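Local coordinates for N-acetylglucosamine-specific lectin (Saxidomus purpuratus, PDB 6M5M), which binds N-acetyl-D-glucosamine and N-acetyl-D-galactosamine beside a calcium ion, using a C-type lectin domain, at residues 116-121 and 137-142; 47-52 and 87-92. All coordinates share one frame; numbering follows the deposited sequence.

Contact 1: residues 116-121 and 137-142; sequences PGKPDN and QWNDHV. With CA (calcium ion), chain H; NAG (2-acetamido-2-deoxy-beta-D-glucopyranose), chain G.
Loop 116-121 runs alongside strand 137-141 with Pro119 against Asp140, and the end-to-end directions of 116-121 and 137-140 differ by 17°. The peptide before Pro119 is cis, and Lys118-Pro119-Asp120 stands where many C-type lectins carry Glu-Pro-Asn or Gln-Pro-Asp, opposite the family's Trp138-Asn139-Asp140 motif. With CG between its backbone N and carbonyl carbon (chi1 49°), Asp140 aims its carboxylate at the loop. Asp140 OD1 takes Asp120 N on the syn lone pair at 2.8 Å and a nearly straight 168°, and OD2 receives a weak bond from Asn121 N. Calcium joins the segments: Asp120 OD2 binds it at 2.3 Å, Asp140 O at 2.1 Å, and Asn139 OD1 and a water also coordinate. A bend at chi2 folds Lys118 back so that NZ meets Asp120 OD2 at 2.6 Å, in a salt bridge on the oxygen that also binds the metal. Lys118 NZ also donates to O6 of N-acetylglucosamine, 2.9 Å away. Asn139 ND2, also hydrogen-bonded to Asp127 OD1, donates to sugar O3, and His141 ND1 meets that O3 at 3.0 Å in its ring plane. The calcium-bound water bonds to sugar O4. Away from the site, Trp138 hydrogen-bonds through NE1 to Tyr128 OH and packs against Phe109 and Trp103, while strand 137-141, outermost in its sheet, pairs with strand 125-131.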
loop_
_atom_site.group_PDB
_atom_site.type_symbol
_atom_site.label_atom_id
_atom_site.label_comp_id
_atom_site.label_asym_id
_atom_site.label_seq_id
_atom_site.Cartn_x
_atom_site.Cartn_y
_atom_site.Cartn_z
ATOM N N PRO B 116 -15.433 -13.966 7.904
ATOM C CA PRO B 116 -15.945 -13.934 9.278
ATOM C C PRO B 116 -15.222 -14.945 10.194
ATOM O O PRO B 116 -15.075 -16.129 9.871
ATOM C CB PRO B 116 -17.476 -14.153 9.060
ATOM C CG PRO B 116 -17.743 -13.508 7.703
ATOM C CD PRO B 116 -16.544 -14.024 6.928
ATOM N N GLY B 117 -14.707 -14.444 11.325
ATOM C CA GLY B 117 -14.049 -15.237 12.372
ATOM C C GLY B 117 -12.581 -15.484 12.083
ATOM O O GLY B 117 -11.914 -16.125 12.908
ATOM N N LYS B 118 -12.102 -15.148 10.869
ATOM C CA LYS B 118 -10.668 -15.276 10.532
ATOM C C LYS B 118 -9.900 -13.986 10.821
ATOM O O LYS B 118 -10.464 -12.918 10.740
ATOM C CB LYS B 118 -10.562 -15.613 9.038
ATOM C CG LYS B 118 -11.383 -16.824 8.653
ATOM C CD LYS B 118 -10.847 -18.052 9.315
ATOM C CE LYS B 118 -11.630 -19.280 8.946
ATOM N NZ LYS B 118 -11.355 -20.420 9.823
ATOM N N PRO B 119 -8.573 -14.026 11.071
ATOM C CA PRO B 119 -7.783 -15.253 11.016
ATOM C C PRO B 119 -7.826 -16.126 12.262
ATOM O O PRO B 119 -8.281 -15.634 13.266
ATOM C CB PRO B 119 -6.337 -14.785 10.946
ATOM C CG PRO B 119 -6.350 -13.409 11.535
ATOM C CD PRO B 119 -7.735 -12.846 11.297
ATOM N N ASP B 120 -7.431 -17.385 12.153
ATOM C CA ASP B 120 -7.417 -18.266 13.337
ATOM C C ASP B 120 -6.113 -18.070 14.119
ATOM O O ASP B 120 -5.973 -18.736 15.200
ATOM C CB ASP B 120 -7.705 -19.719 12.975
ATOM C CG ASP B 120 -9.048 -19.933 12.293
ATOM O OD1 ASP B 120 -10.056 -19.841 12.982
ATOM O OD2 ASP B 120 -9.069 -20.300 11.067
ATOM N N ASN B 121 -5.165 -17.310 13.557
ATOM C CA ASN B 121 -3.859 -16.966 14.186
ATOM C C ASN B 121 -3.031 -18.235 14.406
ATOM O O ASN B 121 -2.589 -18.481 15.537
ATOM C CB ASN B 121 -4.074 -16.198 15.498
ATOM C CG ASN B 121 -4.933 -14.972 15.309
ATOM O OD1 ASN B 121 -4.605 -14.095 14.535
ATOM N ND2 ASN B 121 -6.061 -14.909 15.996
ATOM N N GLN B 137 -13.317 -15.799 0.859
ATOM C CA GLN B 137 -12.594 -14.773 1.651
ATOM C C GLN B 137 -11.335 -15.418 2.254
ATOM O O GLN B 137 -11.132 -16.638 2.152
ATOM C CB GLN B 137 -13.540 -14.164 2.689
ATOM C CG GLN B 137 -14.753 -13.506 2.049
ATOM C CD GLN B 137 -15.860 -13.218 3.027
ATOM O OE1 GLN B 137 -16.558 -14.118 3.491
ATOM N NE2 GLN B 137 -16.018 -11.945 3.353
ATOM N N TRP B 138 -10.475 -14.617 2.851
ATOM C CA TRP B 138 -9.133 -15.104 3.237
ATOM C C TRP B 138 -9.274 -15.959 4.493
ATOM O O TRP B 138 -10.100 -15.625 5.391
ATOM C CB TRP B 138 -8.131 -14.009 3.468
ATOM C CG TRP B 138 -7.883 -13.025 2.372
ATOM C CD1 TRP B 138 -8.277 -13.047 1.060
ATOM C CD2 TRP B 138 -7.142 -11.816 2.557
ATOM N NE1 TRP B 138 -7.848 -11.906 0.428
ATOM C CE2 TRP B 138 -7.087 -11.170 1.304
ATOM C CE3 TRP B 138 -6.496 -11.257 3.667
ATOM C CZ2 TRP B 138 -6.448 -9.941 1.162
ATOM C CZ3 TRP B 138 -5.850 -10.053 3.514
ATOM C CH2 TRP B 138 -5.825 -9.415 2.284
ATOM N N ASN B 139 -8.465 -16.989 4.539
ATOM C CA ASN B 139 -8.311 -17.880 5.718
ATOM C C ASN B 139 -6.825 -18.209 5.847
ATOM O O ASN B 139 -6.148 -18.253 4.809
ATOM C CB ASN B 139 -9.143 -19.136 5.486
ATOM C CG ASN B 139 -8.678 -20.266 6.352
ATOM O OD1 ASN B 139 -8.984 -20.242 7.536
ATOM N ND2 ASN B 139 -7.995 -21.241 5.754
ATOM N N ASP B 140 -6.343 -18.545 7.043
ATOM C CA ASP B 140 -4.953 -18.970 7.273
ATOM C C ASP B 140 -4.953 -20.459 7.596
ATOM O O ASP B 140 -5.734 -20.895 8.445
ATOM C CB ASP B 140 -4.291 -18.157 8.400
ATOM C CG ASP B 140 -5.058 -18.018 9.709
ATOM O OD1 ASP B 140 -6.311 -18.202 9.764
ATOM O OD2 ASP B 140 -4.384 -17.747 10.700
ATOM N N HIS B 141 -4.085 -21.221 6.960
ATOM C CA HIS B 141 -3.988 -22.671 7.217
ATOM C C HIS B 141 -2.659 -22.946 7.893
ATOM O O HIS B 141 -1.622 -22.410 7.433
ATOM C CB HIS B 141 -4.183 -23.463 5.870
ATOM C CG HIS B 141 -4.346 -24.923 6.093
ATOM N ND1 HIS B 141 -5.479 -25.462 6.710
ATOM C CD2 HIS B 141 -3.558 -25.978 5.798
ATOM C CE1 HIS B 141 -5.345 -26.782 6.801
ATOM N NE2 HIS B 141 -4.178 -27.102 6.251
ATOM N N VAL B 142 -2.647 -23.839 8.882
ATOM C CA VAL B 142 -1.425 -24.083 9.708
ATOM C C VAL B 142 -0.364 -24.812 8.882
ATOM O O VAL B 142 0.852 -24.628 9.119
ATOM C CB VAL B 142 -1.780 -24.867 10.991
ATOM C CG1 VAL B 142 -2.166 -26.319 10.691
ATOM C CG2 VAL B 142 -0.628 -24.775 11.971
HETATM CA CA CA H . -7.584 -20.945 9.441
HETATM C C1 NAG G . -10.599 -25.590 6.196
HETATM C C2 NAG G . -9.399 -24.790 5.782
HETATM C C3 NAG G . -8.948 -24.607 7.267
HETATM C C4 NAG G . -10.050 -23.933 8.034
HETATM C C5 NAG G . -11.362 -24.636 7.843
HETATM C C6 NAG G . -12.504 -23.975 8.583
HETATM C C7 NAG G . -7.701 -24.714 4.110
HETATM C C8 NAG G . -6.644 -25.504 3.469
HETATM N N2 NAG G . -8.426 -25.420 4.954
HETATM O O1 NAG G . -11.027 -26.877 5.911
HETATM O O3 NAG G . -7.866 -23.808 7.438
HETATM O O4 NAG G . -9.767 -24.008 9.432
HETATM O O5 NAG G . -11.620 -24.710 6.427
HETATM O O6 NAG G . -12.569 -22.580 8.271
HETATM O O7 NAG G . -7.884 -23.492 3.894
HETATM O O HOH W 1 -7.267 -23.004 10.670
#

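Contact 2: residues 47-52 and 87-92; sequences RGWEGS and YYWIGA. With NAG (2-acetamido-2-deoxy-beta-D-glucopyranose), chain G.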
loop_
_atom_site.group_PDB
_atom_site.type_symbol
_atom_site.label_atom_id
_atom_site.label_comp_id
_atom_site.label_asym_id
_atom_site.label_seq_id
_atom_site.Cartn_x
_atom_site.Cartn_y
_atom_site.Cartn_z
ATOM N N ARG B 47 -1.198 -28.769 -5.094
ATOM C CA ARG B 47 0.120 -28.493 -4.503
ATOM C C ARG B 47 -0.051 -27.936 -3.084
ATOM O O ARG B 47 -1.129 -27.356 -2.763
ATOM C CB ARG B 47 0.907 -27.501 -5.343
ATOM C CG ARG B 47 1.036 -27.901 -6.813
ATOM C CD ARG B 47 1.755 -26.805 -7.563
ATOM N NE ARG B 47 1.556 -27.029 -8.997
ATOM C CZ ARG B 47 0.494 -26.683 -9.708
ATOM N NH1 ARG B 47 -0.525 -26.037 -9.172
ATOM N NH2 ARG B 47 0.448 -26.985 -11.010
ATOM N N GLY B 48 0.975 -28.133 -2.267
ATOM C CA GLY B 48 1.077 -27.407 -0.988
ATOM C C GLY B 48 1.212 -25.918 -1.238
ATOM O O GLY B 48 1.434 -25.491 -2.371
ATOM N N TRP B 49 1.116 -25.096 -0.196
ATOM C CA TRP B 49 1.331 -23.641 -0.354
ATOM C C TRP B 49 2.751 -23.422 -0.915
ATOM O O TRP B 49 2.917 -22.710 -1.931
ATOM C CB TRP B 49 1.079 -22.894 0.994
ATOM C CG TRP B 49 1.188 -21.407 0.838
ATOM C CD1 TRP B 49 0.217 -20.536 0.465
ATOM C CD2 TRP B 49 2.403 -20.653 0.855
ATOM N NE1 TRP B 49 0.720 -19.276 0.342
ATOM C CE2 TRP B 49 2.071 -19.317 0.570
ATOM C CE3 TRP B 49 3.735 -20.978 1.135
ATOM C CZ2 TRP B 49 3.030 -18.323 0.489
ATOM C CZ3 TRP B 49 4.667 -19.975 1.124
ATOM C CH2 TRP B 49 4.319 -18.663 0.825
ATOM N N GLU B 50 3.745 -24.108 -0.333
ATOM C CA GLU B 50 5.176 -23.943 -0.677
ATOM C C GLU B 50 5.360 -24.435 -2.131
ATOM O O GLU B 50 6.043 -23.753 -2.884
ATOM C CB GLU B 50 6.065 -24.637 0.369
ATOM C CG GLU B 50 6.193 -23.823 1.692
ATOM C CD GLU B 50 7.303 -24.147 2.711
ATOM O OE1 GLU B 50 8.189 -24.978 2.408
ATOM O OE2 GLU B 50 7.302 -23.551 3.831
ATOM N N GLY B 51 4.691 -25.519 -2.512
ATOM C CA GLY B 51 4.700 -26.028 -3.893
ATOM C C GLY B 51 3.996 -25.057 -4.842
ATOM O O GLY B 51 4.500 -24.873 -5.989
ATOM N N SER B 52 2.890 -24.433 -4.415
ATOM C CA SER B 52 2.191 -23.404 -5.242
ATOM C C SER B 52 3.136 -22.198 -5.435
ATOM O O SER B 52 3.211 -21.648 -6.541
ATOM C CB SER B 52 0.839 -23.026 -4.674
ATOM O OG SER B 52 -0.008 -24.155 -4.494
ATOM N N TYR B 87 -10.749 -24.102 -1.851
ATOM C CA TYR B 87 -9.723 -23.119 -1.466
ATOM C C TYR B 87 -8.686 -23.012 -2.577
ATOM O O TYR B 87 -8.319 -24.030 -3.163
ATOM C CB TYR B 87 -9.150 -23.448 -0.076
ATOM C CG TYR B 87 -8.488 -24.790 0.050
ATOM C CD1 TYR B 87 -7.192 -24.992 -0.411
ATOM C CD2 TYR B 87 -9.132 -25.856 0.659
ATOM C CE1 TYR B 87 -6.590 -26.231 -0.323
ATOM C CE2 TYR B 87 -8.513 -27.094 0.799
ATOM C CZ TYR B 87 -7.253 -27.290 0.262
ATOM O OH TYR B 87 -6.605 -28.489 0.398
ATOM N N TYR B 88 -8.171 -21.802 -2.783
ATOM C CA TYR B 88 -7.001 -21.524 -3.655
ATOM C C TYR B 88 -5.904 -20.752 -2.880
ATOM O O TYR B 88 -6.201 -19.700 -2.228
ATOM C CB TYR B 88 -7.459 -20.750 -4.892
ATOM C CG TYR B 88 -8.395 -21.482 -5.849
ATOM C CD1 TYR B 88 -9.699 -21.784 -5.511
ATOM C CD2 TYR B 88 -7.989 -21.789 -7.138
ATOM C CE1 TYR B 88 -10.561 -22.437 -6.401
ATOM C CE2 TYR B 88 -8.824 -22.450 -8.030
ATOM C CZ TYR B 88 -10.128 -22.762 -7.681
ATOM O OH TYR B 88 -10.901 -23.440 -8.613
ATOM N N TRP B 89 -4.663 -21.225 -2.966
ATOM C CA TRP B 89 -3.511 -20.583 -2.258
ATOM C C TRP B 89 -3.243 -19.171 -2.788
ATOM O O TRP B 89 -3.271 -18.987 -4.007
ATOM C CB TRP B 89 -2.290 -21.462 -2.380
ATOM C CG TRP B 89 -2.368 -22.746 -1.626
ATOM C CD1 TRP B 89 -2.191 -23.988 -2.151
ATOM C CD2 TRP B 89 -2.688 -22.943 -0.234
ATOM N NE1 TRP B 89 -2.280 -24.934 -1.175
ATOM C CE2 TRP B 89 -2.620 -24.343 0.003
ATOM C CE3 TRP B 89 -2.954 -22.104 0.863
ATOM C CZ2 TRP B 89 -2.787 -24.925 1.251
ATOM C CZ3 TRP B 89 -3.153 -22.693 2.091
ATOM C CH2 TRP B 89 -3.071 -24.073 2.291
ATOM N N ILE B 90 -2.862 -18.202 -1.934
ATOM C CA ILE B 90 -2.481 -16.821 -2.369
ATOM C C ILE B 90 -1.134 -16.440 -1.747
ATOM O O ILE B 90 -0.648 -17.256 -1.008
ATOM C CB ILE B 90 -3.613 -15.806 -2.196
ATOM C CG1 ILE B 90 -3.990 -15.586 -0.738
ATOM C CG2 ILE B 90 -4.877 -16.211 -2.953
ATOM C CD1 ILE B 90 -5.071 -14.572 -0.550
ATOM N N GLY B 91 -0.536 -15.305 -2.125
ATOM C CA GLY B 91 0.873 -14.969 -1.831
ATOM C C GLY B 91 1.022 -14.237 -0.499
ATOM O O GLY B 91 1.596 -13.106 -0.467
ATOM N N ALA B 92 0.435 -14.812 0.549
ATOM C CA ALA B 92 0.509 -14.258 1.923
ATOM C C ALA B 92 0.811 -15.383 2.909
ATOM O O ALA B 92 0.261 -16.511 2.758
ATOM C CB ALA B 92 -0.789 -13.566 2.273
HETATM C C1 NAG G . -10.599 -25.590 6.196
HETATM C C2 NAG G . -9.399 -24.790 5.782
HETATM C C3 NAG G . -8.948 -24.607 7.267
HETATM C C4 NAG G . -10.050 -23.933 8.034
HETATM C C5 NAG G . -11.362 -24.636 7.843
HETATM C C6 NAG G . -12.504 -23.975 8.583
HETATM C C7 NAG G . -7.701 -24.714 4.110
HETATM C C8 NAG G . -6.644 -25.504 3.469
HETATM N N2 NAG G . -8.426 -25.420 4.954
HETATM O O1 NAG G . -11.027 -26.877 5.911
HETATM O O3 NAG G . -7.866 -23.808 7.438
HETATM O O4 NAG G . -9.767 -24.008 9.432
HETATM O O5 NAG G . -11.620 -24.710 6.427
HETATM O O6 NAG G . -12.569 -22.580 8.271
HETATM O O7 NAG G . -7.884 -23.492 3.894
#
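Trp49 and Trp89 meet in an offset edge-to-face pair inside the C-type lectin fold, where the start of helix 49-58 packs on strand 87-95. Their planes stand at 88°, the five-membered ring of Trp49 presenting its edge to the six-membered ring of Trp89. Trp49 CB lies over that six-membered ring, 4.0 Å from its centroid, a CH-pi contact. Both buried indole nitrogens find backbone acceptors across the contact. Trp49, with CG anti to its own N (chi1 -176°), sends NE1 to Ile90 O at 2.8 Å, meeting the carbonyl almost head-on (C=O...N 171°). In return, Trp89 NE1 donates to Arg47 O at 3.1 Å, an acceptor lying near the indole plane. Gly48 is the N-cap, and its O accepts twice from Ser52, from opposite faces of the carbonyl: from backbone N at 2.7 Å and from OG at 2.9 Å. Ser52 OG also lies 3.2 Å from Trp89 CD1, while its hydrogen bond goes to Gly48 O. The other face of Trp89 receives Tyr87, whose OH bonds to Asn148 O. The ring of Tyr87 in turn carries the acetyl methyl of N-acetylglucosamine over its centre, with CE2 3.6 Å from sugar C8.

In the fold
From the N terminus, contact 2 comes first: it ties the N-terminal end of helix 49-58 to strand 87-95 and closes a loop of 34 residues that includes most of helix 49-58 and all of helix 69-79. Contact 1 opens later and closes a shorter loop of 15 residues, holding strand 125-131, as it ties the calcium-site loop to the edge strand 137-141. The two are in series, neither nested nor crossed, with centres about 14 Å apart. Both reach the sheet that holds strands 87-95, 125-131 and 137-141, and they touch directly at His141 CB and Trp89 CH2, 3.8 Å apart. The sugar is hydrogen-bonded from contact 1 and packed against from contact 2.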